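Extracellular ligand-binding receptor (Desulfitobacterium hafniense, PDB 4Q6B) binds leucine and probably serves as the extracellular substrate-binding component of an ABC transporter for amino acids. Local coordinates at residues A[23-26]-A[27-30]; A[32-35]-A[36-40]. All coordinates share one frame; numbering follows the deposited sequence.

Contact 1. Residues A[23-26]-A[27-30]; sequences DDLF and AEGL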
# COMPACT_ATOMS: atom_id res chain seq x y z
N ASP A 23 -13.90 -6.33 -1.66
CA ASP A 23 -14.85 -5.44 -1.01
C ASP A 23 -14.09 -4.37 -0.24
O ASP A 23 -14.29 -4.23 0.96
CB ASP A 23 -15.69 -6.20 0.03
CG ASP A 23 -16.25 -7.51 -0.50
OD1 ASP A 23 -16.03 -8.56 0.17
OD2 ASP A 23 -16.93 -7.50 -1.56
N ASP A 24 -13.23 -3.63 -0.92
CA ASP A 24 -12.29 -2.77 -0.18
C ASP A 24 -12.59 -1.27 -0.28
O ASP A 24 -11.74 -0.42 0.09
CB ASP A 24 -10.89 -3.05 -0.73
CG ASP A 24 -10.77 -2.72 -2.21
OD1 ASP A 24 -11.80 -2.33 -2.86
OD2 ASP A 24 -9.63 -2.82 -2.71
N LEU A 25 -13.77 -0.94 -0.82
CA LEU A 25 -14.22 0.45 -1.00
C LEU A 25 -13.30 1.28 -1.88
O LEU A 25 -13.31 2.51 -1.81
CB LEU A 25 -14.44 1.15 0.37
CG LEU A 25 -15.49 0.48 1.24
CD1 LEU A 25 -15.59 1.13 2.64
CD2 LEU A 25 -16.87 0.50 0.52
N PHE A 26 -12.54 0.63 -2.75
CA PHE A 26 -11.62 1.37 -3.59
C PHE A 26 -12.40 2.21 -4.61
O PHE A 26 -12.15 3.42 -4.79
CB PHE A 26 -10.67 0.41 -4.28
CG PHE A 26 -9.67 1.09 -5.13
CD1 PHE A 26 -8.71 1.92 -4.58
CD2 PHE A 26 -9.66 0.84 -6.51
CE1 PHE A 26 -7.78 2.52 -5.39
CE2 PHE A 26 -8.75 1.46 -7.34
CZ PHE A 26 -7.79 2.29 -6.78
N ALA A 27 -13.39 1.58 -5.25
CA ALA A 27 -14.23 2.27 -6.22
C ALA A 27 -14.95 3.47 -5.62
O ALA A 27 -15.08 4.51 -6.28
CB ALA A 27 -15.24 1.29 -6.89
N GLU A 28 -15.39 3.33 -4.36
CA GLU A 28 -16.06 4.40 -3.64
C GLU A 28 -15.10 5.60 -3.44
O GLU A 28 -15.49 6.76 -3.64
CB GLU A 28 -16.60 3.89 -2.29
CG GLU A 28 -17.87 3.04 -2.43
CD GLU A 28 -17.63 1.60 -2.93
OE1 GLU A 28 -18.64 0.90 -3.14
OE2 GLU A 28 -16.49 1.14 -3.07
N GLY A 29 -13.87 5.34 -3.04
CA GLY A 29 -12.92 6.44 -2.82
C GLY A 29 -12.59 7.18 -4.11
O GLY A 29 -12.52 8.42 -4.12
N LEU A 30 -12.39 6.43 -5.20
CA LEU A 30 -12.20 7.01 -6.54
C LEU A 30 -13.40 7.86 -6.91
O LEU A 30 -13.23 9.01 -7.40
CB LEU A 30 -12.03 5.95 -7.64
CG LEU A 30 -10.90 4.93 -7.49
CD1 LEU A 30 -11.05 3.85 -8.54
CD2 LEU A 30 -9.53 5.65 -7.67
O HOH W 1 -15.83 -1.59 -3.12
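Leu-25 and Glu-28 meet at the start of helix 26-39, where the glutamate folds back over the first turn instead of reaching outward. Its CG stands beside its own backbone N (chi1 -76°) and the chain bends again at the next bond, which brings OE2 to 3.1 Å from Leu-25 CA and lays the carboxylate carbon CD against Leu-25 CD2. A water links the two residues: it donates to Glu-28 OE2 at 2.8 Å and accepts a weak bond from Leu-25 N. The carboxylate thus reaches a backbone N-H of the helix start indirectly, and an acidic residue suits the first turn, where its negative charge would probably offset the partial positive charge of the helix N-terminus.

The next amide, Phe-26 N, gives its hydrogen to Asp-24 OD1 at 3.1 Å, approaching from above the carboxylate plane. Asp-24 OD2 accepts from the indole NE1 of Trp-17, so both oxygens have donors and the buried carboxylate is fixed. Regular helix bonding then begins, with Leu-25 O taking Gly-29 N at 3.1 Å and Phe-26 O taking Leu-30 N at 3.0 Å, the latter almost straight at 174°.

On the buried flank, Leu-30 sets CG over one face of the Phe-26 ring, 4.2 Å from its centroid, a CH-pi contact, while Leu-30 CD1 comes within 3.5 Å of Phe-26 CE2. Trp-17 stacks with the same ring. Asp-24 and Phe-26 N form an Asx turn, which with Leu-25 as N-cap leads the loop after strand 10-17 into the first helix of this periplasmic-binding-protein fold.

Contact 2. Residues A[32-35]-A[36-40]; sequences LAVQ and EINEQ
The last turns of helix 26-39, the crossover helix of a beta-alpha-beta unit between strands 10-17 and 47-54, bring Val-34 and Asn-38 together one turn apart. Their side chains run side by side and point the same way, with Val-34 CG1 3.6 Å from Asn-38 ND2. Val-34 sets CG1 anti to its own N (chi1 171°), the branch that lies against the amide, and its side chain also packs on Leu-50. Along the helix backbone Asn-38 N donates to Val-34 O at 2.9 Å and 177°.

The amide's main polar partner lies beyond the helix: Asn-38 OD1 accepts from Leu-48 N, tying the helix end to the strand that follows it in the beta-alpha-beta crossover. Asparagine suits this place because its short amide can meet a strand N-H while ND2 stays alongside the valine. Replacement by alanine is likely to leave Leu-48 N without this acceptor and to open a gap beside Val-34 CG1.

Ile-37 belongs to the covered flank. Its CG1 sits 3.2 Å from Ala-33 O, the acceptor of its own N-H at 2.9 Å, and its side chain packs on Leu-48 and on helix 284-301. Ala-33, with a single methyl, allows Tyr-290 and Val-293 of that helix to come close. On the outer flank Glu-39 N donates to Gln-35 O at 2.9 Å, while Glu-39 CG and CB both lie 3.3 Å from that oxygen. Long polar chains suit this exposed side. Glu-36 N completes the set with Leu-32 O at 3.1 Å, and Gln-40 N reaches back to Glu-36 O where the helix gives way to loop.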
# COMPACT_ATOMS: atom_id res chain seq x y z
N LEU A 32 -15.79 9.31 -5.09
CA LEU A 32 -15.86 10.53 -4.28
C LEU A 32 -14.88 11.60 -4.79
O LEU A 32 -15.21 12.78 -4.78
CB LEU A 32 -15.58 10.19 -2.81
CG LEU A 32 -15.96 11.28 -1.81
CD1 LEU A 32 -17.48 11.51 -1.64
CD2 LEU A 32 -15.36 10.99 -0.43
N ALA A 33 -13.67 11.22 -5.19
CA ALA A 33 -12.69 12.22 -5.68
C ALA A 33 -13.08 12.83 -7.02
O ALA A 33 -12.93 14.02 -7.24
CB ALA A 33 -11.33 11.60 -5.78
N VAL A 34 -13.55 11.97 -7.92
CA VAL A 34 -13.99 12.45 -9.21
C VAL A 34 -15.14 13.43 -9.04
O VAL A 34 -15.21 14.48 -9.72
CB VAL A 34 -14.43 11.26 -10.06
CG1 VAL A 34 -15.09 11.78 -11.34
CG2 VAL A 34 -13.21 10.41 -10.40
N GLN A 35 -16.06 13.13 -8.11
CA GLN A 35 -17.22 14.01 -7.87
C GLN A 35 -16.74 15.35 -7.34
O GLN A 35 -17.25 16.42 -7.72
CB GLN A 35 -18.18 13.43 -6.80
CG GLN A 35 -18.86 12.09 -7.08
CD GLN A 35 -19.99 12.14 -8.10
OE1 GLN A 35 -20.59 11.10 -8.42
NE2 GLN A 35 -20.31 13.34 -8.60
N GLU A 36 -15.73 15.30 -6.48
CA GLU A 36 -15.18 16.53 -5.91
C GLU A 36 -14.51 17.38 -7.02
O GLU A 36 -14.71 18.58 -7.07
CB GLU A 36 -14.17 16.19 -4.79
CG GLU A 36 -13.43 17.39 -4.21
CD GLU A 36 -14.34 18.41 -3.54
OE1 GLU A 36 -13.97 19.61 -3.54
OE2 GLU A 36 -15.42 18.04 -3.02
N ILE A 37 -13.78 16.72 -7.91
CA ILE A 37 -13.04 17.41 -8.98
C ILE A 37 -14.05 18.08 -9.92
O ILE A 37 -13.93 19.27 -10.25
CB ILE A 37 -12.16 16.45 -9.77
CG1 ILE A 37 -10.96 15.98 -8.92
CG2 ILE A 37 -11.70 17.09 -11.10
CD1 ILE A 37 -10.11 17.13 -8.40
N ASN A 38 -15.06 17.32 -10.34
CA ASN A 38 -16.14 17.93 -11.15
C ASN A 38 -16.97 19.05 -10.48
O ASN A 38 -17.36 20.06 -11.13
CB ASN A 38 -17.01 16.81 -11.72
CG ASN A 38 -16.24 15.96 -12.77
OD1 ASN A 38 -15.30 16.46 -13.41
ND2 ASN A 38 -16.60 14.67 -12.92
N GLU A 39 -17.21 18.93 -9.18
CA GLU A 39 -17.94 19.97 -8.49
C GLU A 39 -17.12 21.27 -8.49
O GLU A 39 -17.68 22.38 -8.48
CB GLU A 39 -18.26 19.50 -7.05
CG GLU A 39 -19.57 18.69 -6.95
CD GLU A 39 -19.69 17.84 -5.66
OE1 GLU A 39 -18.88 18.03 -4.71
OE2 GLU A 39 -20.59 16.97 -5.61
N GLN A 40 -15.80 21.13 -8.52
CA GLN A 40 -14.91 22.30 -8.46
C GLN A 40 -14.59 22.81 -9.86
O GLN A 40 -13.80 23.74 -10.02
CB GLN A 40 -13.60 21.95 -7.74
CG GLN A 40 -13.80 21.80 -6.26
CD GLN A 40 -14.54 23.00 -5.69
OE1 GLN A 40 -14.16 24.15 -5.92
NE2 GLN A 40 -15.62 22.73 -4.95

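How the contacts relate
Contacts 1 and 2 lie in series along helix 26-39, their centres 15 Å apart, and use its opposite ends: contact 1 its beginning, contact 2 its last turns. The centre of contact 1 lies about 14 Å from the centre of the chain and that of contact 2 about 23 Å, so the helix runs outward. Both ends are tied to the parallel sheet, the first through Trp-17 of strand 10-17, the second through Leu-48 of strand 47-54, and both touch helix 265-278. The leucine pocket is nearer to contact 1: the Phe-26 side chain is about 10 Å from the bound leucine, and neither contact includes a residue of that pocket.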